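Local coordinates for prophage pi2 protein 01, integrase (Lactococcus lactis, PDB 3LYS) that probably binds DNA as the core-binding domain of a phage-family integrase, a recombinase expected to take part in prophage DNA integration, at residues A[3-8]-A[45-50]; A[10-15]-A[34-39]. The protein carries 1 engineered substitution. All blocks are in the same frame, centred on the assembly; numbering follows the deposited sequence.

Contact 1: A[3-8]-A[45-50]; sequences PIKQEI and NVLISE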
loop_
_atom_site.group_PDB
_atom_site.type_symbol
_atom_site.label_atom_id
_atom_site.label_comp_id
_atom_site.label_asym_id
_atom_site.label_seq_id
_atom_site.Cartn_x
_atom_site.Cartn_y
_atom_site.Cartn_z
ATOM N N PRO A 3 -8.107 -5.156 -17.070
ATOM C CA PRO A 3 -8.930 -4.985 -15.838
ATOM C C PRO A 3 -8.215 -5.579 -14.608
ATOM O O PRO A 3 -7.437 -6.529 -14.745
ATOM C CB PRO A 3 -10.256 -5.688 -16.107
ATOM C CG PRO A 3 -9.828 -6.753 -17.146
ATOM C CD PRO A 3 -8.774 -6.068 -18.020
ATOM N N ILE A 4 -8.466 -5.015 -13.418
ATOM C CA ILE A 4 -7.856 -5.498 -12.159
ATOM C C ILE A 4 -8.876 -5.664 -11.031
ATOM O O ILE A 4 -9.226 -4.709 -10.329
ATOM C CB ILE A 4 -6.718 -4.557 -11.636
ATOM C CG1 ILE A 4 -6.131 -5.096 -10.322
ATOM C CG2 ILE A 4 -7.263 -3.149 -11.399
ATOM C CD1 ILE A 4 -5.434 -6.438 -10.414
ATOM N N LYS A 5 -9.344 -6.895 -10.865
ATOM C CA LYS A 5 -10.314 -7.223 -9.825
ATOM C C LYS A 5 -9.652 -8.122 -8.790
ATOM O O LYS A 5 -9.382 -9.295 -9.051
ATOM C CB LYS A 5 -11.540 -7.923 -10.436
ATOM C CG LYS A 5 -12.590 -6.978 -11.022
ATOM C CD LYS A 5 -13.207 -6.093 -9.934
ATOM C CE LYS A 5 -14.359 -5.244 -10.470
ATOM N NZ LYS A 5 -15.481 -6.076 -10.992
ATOM N N GLN A 6 -9.387 -7.565 -7.615
ATOM C CA GLN A 6 -8.755 -8.327 -6.552
ATOM C C GLN A 6 -8.674 -7.462 -5.280
ATOM O O GLN A 6 -8.874 -6.245 -5.337
ATOM C CB GLN A 6 -7.362 -8.755 -7.011
ATOM C CG GLN A 6 -6.710 -9.825 -6.174
ATOM C CD GLN A 6 -5.225 -9.889 -6.418
ATOM O OE1 GLN A 6 -4.737 -9.417 -7.443
ATOM N NE2 GLN A 6 -4.493 -10.470 -5.477
ATOM N N GLU A 7 -8.397 -8.077 -4.133
ATOM C CA GLU A 7 -8.297 -7.310 -2.897
ATOM C C GLU A 7 -6.949 -6.650 -2.818
ATOM O O GLU A 7 -5.950 -7.256 -3.156
ATOM C CB GLU A 7 -8.441 -8.206 -1.685
ATOM C CG GLU A 7 -9.702 -9.013 -1.688
ATOM C CD GLU A 7 -9.950 -9.684 -0.357
ATOM O OE1 GLU A 7 -10.857 -10.548 -0.317
ATOM O OE2 GLU A 7 -9.248 -9.341 0.635
ATOM N N ILE A 8 -6.914 -5.408 -2.365
ATOM C CA ILE A 8 -5.653 -4.707 -2.240
ATOM C C ILE A 8 -4.660 -5.528 -1.423
ATOM O O ILE A 8 -3.508 -5.693 -1.823
ATOM C CB ILE A 8 -5.860 -3.354 -1.559
ATOM C CG1 ILE A 8 -4.514 -2.672 -1.319
ATOM C CG2 ILE A 8 -6.617 -3.541 -0.255
ATOM C CD1 ILE A 8 -3.855 -2.202 -2.573
ATOM N N ASN A 45 -11.653 -6.170 3.121
ATOM C CA ASN A 45 -12.079 -6.624 1.808
ATOM C C ASN A 45 -12.052 -5.546 0.732
ATOM O O ASN A 45 -12.794 -5.609 -0.250
ATOM C CB ASN A 45 -13.468 -7.236 1.913
ATOM C CG ASN A 45 -13.500 -8.412 2.854
ATOM O OD1 ASN A 45 -12.849 -9.421 2.615
ATOM N ND2 ASN A 45 -14.250 -8.285 3.941
ATOM N N VAL A 46 -11.172 -4.570 0.905
ATOM C CA VAL A 46 -11.052 -3.479 -0.051
ATOM C C VAL A 46 -10.520 -3.945 -1.413
ATOM O O VAL A 46 -9.422 -4.497 -1.506
ATOM C CB VAL A 46 -10.124 -2.384 0.508
ATOM C CG1 VAL A 46 -10.306 -1.106 -0.276
ATOM C CG2 VAL A 46 -10.408 -2.173 1.987
ATOM N N LEU A 47 -11.308 -3.738 -2.465
ATOM C CA LEU A 47 -10.891 -4.120 -3.812
ATOM C C LEU A 47 -10.092 -3.012 -4.461
ATOM O O LEU A 47 -10.474 -1.845 -4.435
ATOM C CB LEU A 47 -12.086 -4.437 -4.702
ATOM C CG LEU A 47 -12.400 -5.908 -4.858
ATOM C CD1 LEU A 47 -12.749 -6.494 -3.507
ATOM C CD2 LEU A 47 -13.540 -6.073 -5.840
ATOM N N ILE A 48 -8.980 -3.399 -5.056
ATOM C CA ILE A 48 -8.089 -2.462 -5.708
ATOM C C ILE A 48 -8.846 -1.506 -6.658
ATOM O O ILE A 48 -8.501 -0.322 -6.785
ATOM C CB ILE A 48 -7.017 -3.251 -6.463
ATOM C CG1 ILE A 48 -5.945 -2.313 -7.003
ATOM C CG2 ILE A 48 -7.664 -4.064 -7.560
ATOM C CD1 ILE A 48 -5.000 -1.817 -5.946
ATOM N N SER A 49 -9.900 -2.010 -7.300
ATOM C CA SER A 49 -10.692 -1.214 -8.242
ATOM C C SER A 49 -11.701 -0.287 -7.578
ATOM O O SER A 49 -12.391 0.468 -8.262
ATOM C CB SER A 49 -11.433 -2.135 -9.206
ATOM O OG SER A 49 -12.367 -2.917 -8.504
ATOM N N GLU A 50 -11.802 -0.350 -6.254
ATOM C CA GLU A 50 -12.745 0.500 -5.523
ATOM C C GLU A 50 -11.998 1.625 -4.818
ATOM O O GLU A 50 -12.576 2.656 -4.490
ATOM C CB GLU A 50 -13.498 -0.308 -4.470
ATOM C CG GLU A 50 -14.407 -1.422 -4.974
ATOM C CD GLU A 50 -14.782 -2.394 -3.840
ATOM O OE1 GLU A 50 -15.153 -1.923 -2.737
ATOM O OE2 GLU A 50 -14.708 -3.627 -4.042
#
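Glu7 and Leu47 face each other as a single antiparallel bridge, the non-hydrogen-bonded pair between two backbone bonds. Ile48 N donates to Gln6 O at 2.9 Å on one flank; on the other, Ile8 N donates to Val46 O at 2.8 Å, with an angle of 167° at the hydrogen. Within this frame Leu47 CA and Glu7 CA each send a C-H toward an acceptor, Gln6 O and Val46 O respectively, so both carbonyl oxygens take a second, weaker contact.

The tightly packed part is made by three isoleucines. Ile48 lies between the other two and uses both branches: its CG2 meets CG1 of Ile4 at 3.3 Å, while its CD1 touches CD1 of Ile8 at 3.6 Å. It crosses each of these side chains at about a right angle. In Ile8 the branch that ends in this CD1 starts with CG1 anti to the backbone N (chi1 175°). The other branch, CG2, lies 3.8 Å from Val46 CB, the two side chains pointing the same way. Leu86 of helix 69-88 covers Ile4 and Ile48, Ile83 of the same helix touches Ile8, and Ile51 meets both Ile8 and Val46.

The other part is looser and more polar. The aliphatic stem of Lys5 passes Ser49, with CD 3.6 Å from OG, and its CD also approaches Leu47 CD2. Glu7 and Asn45 run side by side with carboxylate and amide planes 82° apart; no bond joins them, Glu7 OE1 and Asn45 OD1 being 3.7 Å apart.

Backbone polarity thus fixes the register, and the isoleucines pack on the inner side. In an otherwise all-helical core-binding domain, this one short bridge joins the segment leading into helix 8-19 to the loop between helices 26-42 and 53-64, without any salt bridge across it.

Contact 2: A[10-15]-A[34-39]; sequences EYFKDW and QTLKYL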
loop_
_atom_site.group_PDB
_atom_site.type_symbol
_atom_site.label_atom_id
_atom_site.label_comp_id
_atom_site.label_asym_id
_atom_site.label_seq_id
_atom_site.Cartn_x
_atom_site.Cartn_y
_atom_site.Cartn_z
ATOM N N GLU A 10 -4.563 -8.845 -0.688
ATOM C CA GLU A 10 -4.188 -10.050 -1.411
ATOM C C GLU A 10 -3.155 -9.783 -2.495
ATOM O O GLU A 10 -2.133 -10.460 -2.585
ATOM C CB GLU A 10 -5.430 -10.670 -2.026
ATOM C CG GLU A 10 -5.204 -12.070 -2.492
ATOM C CD GLU A 10 -6.478 -12.710 -2.967
ATOM O OE1 GLU A 10 -7.447 -12.788 -2.175
ATOM O OE2 GLU A 10 -6.512 -13.141 -4.142
ATOM N N TYR A 11 -3.445 -8.791 -3.322
ATOM C CA TYR A 11 -2.553 -8.410 -4.390
ATOM C C TYR A 11 -1.188 -8.001 -3.860
ATOM O O TYR A 11 -0.171 -8.440 -4.376
ATOM C CB TYR A 11 -3.152 -7.263 -5.197
ATOM C CG TYR A 11 -2.147 -6.557 -6.070
ATOM C CD1 TYR A 11 -1.504 -5.403 -5.623
ATOM C CD2 TYR A 11 -1.777 -7.080 -7.311
ATOM C CE1 TYR A 11 -0.515 -4.786 -6.375
ATOM C CE2 TYR A 11 -0.786 -6.477 -8.076
ATOM C CZ TYR A 11 -0.160 -5.332 -7.601
ATOM O OH TYR A 11 0.831 -4.747 -8.347
ATOM N N PHE A 12 -1.149 -7.162 -2.833
ATOM C CA PHE A 12 0.136 -6.730 -2.297
ATOM C C PHE A 12 1.043 -7.920 -2.024
ATOM O O PHE A 12 2.207 -7.917 -2.411
ATOM C CB PHE A 12 -0.063 -5.898 -1.022
ATOM C CG PHE A 12 1.196 -5.230 -0.529
ATOM C CD1 PHE A 12 2.004 -5.844 0.415
ATOM C CD2 PHE A 12 1.575 -3.982 -1.015
ATOM C CE1 PHE A 12 3.168 -5.224 0.871
ATOM C CE2 PHE A 12 2.738 -3.356 -0.566
ATOM C CZ PHE A 12 3.533 -3.978 0.378
ATOM N N LYS A 13 0.511 -8.942 -1.364
ATOM C CA LYS A 13 1.297 -10.136 -1.057
ATOM C C LYS A 13 1.777 -10.738 -2.370
ATOM O O LYS A 13 2.965 -10.984 -2.543
ATOM C CB LYS A 13 0.446 -11.149 -0.292
ATOM C CG LYS A 13 1.170 -12.427 0.100
ATOM C CD LYS A 13 0.289 -13.314 0.993
ATOM C CE LYS A 13 1.049 -14.537 1.509
ATOM N NZ LYS A 13 1.474 -15.474 0.426
ATOM N N ASP A 14 0.839 -10.962 -3.287
ATOM C CA ASP A 14 1.122 -11.521 -4.613
ATOM C C ASP A 14 2.320 -10.775 -5.218
ATOM O O ASP A 14 3.309 -11.385 -5.621
ATOM C CB ASP A 14 -0.137 -11.351 -5.487
ATOM C CG ASP A 14 -0.096 -12.155 -6.781
ATOM O OD1 ASP A 14 0.917 -12.060 -7.504
ATOM O OD2 ASP A 14 -1.091 -12.863 -7.081
ATOM N N TRP A 15 2.210 -9.448 -5.250
ATOM C CA TRP A 15 3.234 -8.551 -5.784
ATOM C C TRP A 15 4.589 -8.692 -5.085
ATOM O O TRP A 15 5.594 -9.034 -5.719
ATOM C CB TRP A 15 2.765 -7.094 -5.664
ATOM C CG TRP A 15 3.765 -6.084 -6.145
ATOM C CD1 TRP A 15 4.070 -5.801 -7.430
ATOM C CD2 TRP A 15 4.649 -5.283 -5.331
ATOM N NE1 TRP A 15 5.095 -4.882 -7.481
ATOM C CE2 TRP A 15 5.468 -4.548 -6.207
ATOM C CE3 TRP A 15 4.827 -5.125 -3.949
ATOM C CZ2 TRP A 15 6.452 -3.663 -5.753
ATOM C CZ3 TRP A 15 5.807 -4.245 -3.497
ATOM C CH2 TRP A 15 6.607 -3.526 -4.401
ATOM N N GLN A 34 5.148 -6.384 7.013
ATOM C CA GLN A 34 4.442 -5.522 7.968
ATOM C C GLN A 34 3.387 -4.717 7.232
ATOM O O GLN A 34 2.222 -4.664 7.625
ATOM C CB GLN A 34 5.415 -4.554 8.651
ATOM C CG GLN A 34 4.745 -3.626 9.657
ATOM C CD GLN A 34 4.051 -4.385 10.788
ATOM O OE1 GLN A 34 4.700 -4.931 11.683
ATOM N NE2 GLN A 34 2.723 -4.433 10.738
ATOM N N THR A 35 3.816 -4.077 6.161
ATOM C CA THR A 35 2.909 -3.284 5.358
ATOM C C THR A 35 1.746 -4.168 4.906
ATOM O O THR A 35 0.604 -3.721 4.860
ATOM C CB THR A 35 3.659 -2.697 4.165
ATOM O OG1 THR A 35 4.654 -1.788 4.649
ATOM C CG2 THR A 35 2.711 -1.965 3.246
ATOM N N LEU A 36 2.047 -5.421 4.579
ATOM C CA LEU A 36 1.025 -6.362 4.164
ATOM C C LEU A 36 0.035 -6.515 5.306
ATOM O O LEU A 36 -1.165 -6.354 5.129
ATOM C CB LEU A 36 1.643 -7.721 3.846
ATOM C CG LEU A 36 0.668 -8.906 3.838
ATOM C CD1 LEU A 36 -0.373 -8.720 2.752
ATOM C CD2 LEU A 36 1.435 -10.195 3.629
ATOM N N LYS A 37 0.555 -6.843 6.481
ATOM C CA LYS A 37 -0.254 -7.017 7.685
ATOM C C LYS A 37 -1.148 -5.799 7.874
ATOM O O LYS A 37 -2.371 -5.915 7.970
ATOM C CB LYS A 37 0.675 -7.190 8.894
ATOM C CG LYS A 37 0.005 -7.529 10.223
ATOM C CD LYS A 37 1.051 -7.850 11.311
ATOM C CE LYS A 37 0.386 -8.201 12.643
ATOM N NZ LYS A 37 1.352 -8.673 13.671
ATOM N N TYR A 38 -0.521 -4.630 7.932
ATOM C CA TYR A 38 -1.249 -3.375 8.086
ATOM C C TYR A 38 -2.389 -3.326 7.089
ATOM O O TYR A 38 -3.536 -3.076 7.445
ATOM C CB TYR A 38 -0.315 -2.191 7.832
ATOM C CG TYR A 38 0.604 -1.856 8.980
ATOM C CD1 TYR A 38 1.829 -1.266 8.749
ATOM C CD2 TYR A 38 0.226 -2.079 10.303
ATOM C CE1 TYR A 38 2.656 -0.891 9.792
ATOM C CE2 TYR A 38 1.055 -1.702 11.362
ATOM C CZ TYR A 38 2.275 -1.102 11.082
ATOM O OH TYR A 38 3.108 -0.670 12.086
ATOM N N LEU A 39 -2.056 -3.571 5.832
ATOM C CA LEU A 39 -3.047 -3.558 4.780
ATOM C C LEU A 39 -4.243 -4.447 5.124
ATOM O O LEU A 39 -5.383 -4.045 4.946
ATOM C CB LEU A 39 -2.406 -4.005 3.468
ATOM C CG LEU A 39 -2.793 -3.247 2.203
ATOM C CD1 LEU A 39 -2.627 -1.759 2.394
ATOM C CD2 LEU A 39 -1.927 -3.728 1.061
#
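Phe12 carries most of this contact, reaching from helix 8-19 to Thr35, Leu36 and Leu39 of helix 26-42, the last about one helical turn on from the first two. The two helical segments run antiparallel, at 166°, with their axes 9.5 Å apart, and no hydrogen bond joins them.

At Phe12 the side chain starts out toward the partner helix, with CG anti to the backbone N (chi1 -171°). Its CB is met by Leu39 CD2 at 3.5 Å, and the same methyl also approaches CG at the base of the ring, the two side chains crossing at about a right angle. Farther out, CD1 lies 3.9 Å from Leu36 CB. The far end of the ring reaches Thr35, where CZ meets CG2 at 3.6 Å. Thr35 thus offers its methyl to the aromatic ring, while its hydroxyl OG1 is hydrogen-bonded to Gly31 O and to Arg78 NE.

One residue on, Lys13 contributes only the beginning of its chain. Its CB packs against Leu36 CD1 at 4.0 Å and, slightly more distantly, against CD2, which also approaches Lys13 CG. The rest of the chain leads away from the partner helix, and NZ forms a salt bridge with Glu17 on its own helix.

The pair lies against helix 69-88, with no strand in the fold: Ser82 of that helix touches Phe12, and Phe75 meets Leu39. Met16, on helix 8-19, packs on Leu36, continuing this antiparallel pairing within an all-helical core-binding domain.

Overall arrangement
Contact 2 belongs to the interior, its centre about 7 Å from the centre of the chain; contact 1 lies nearer the surface, its centre about 12 Å from that point, and is only partly buried. Their chemistry follows this difference: contact 1 joins two loops by main-chain hydrogen bonds backed by aliphatic packing, whereas contact 2 joins two helices by apolar packing, chiefly of side chains round an aromatic ring, with no hydrogen bond across. Ile8 connects them, since it belongs to the bridge region, begins helix 8-19 and touches Leu39 through CG1. The same helix 69-88 lies against both, meeting contact 1 through Ile83 and Leu86, contact 2 through Phe75, Arg78 and Ser82.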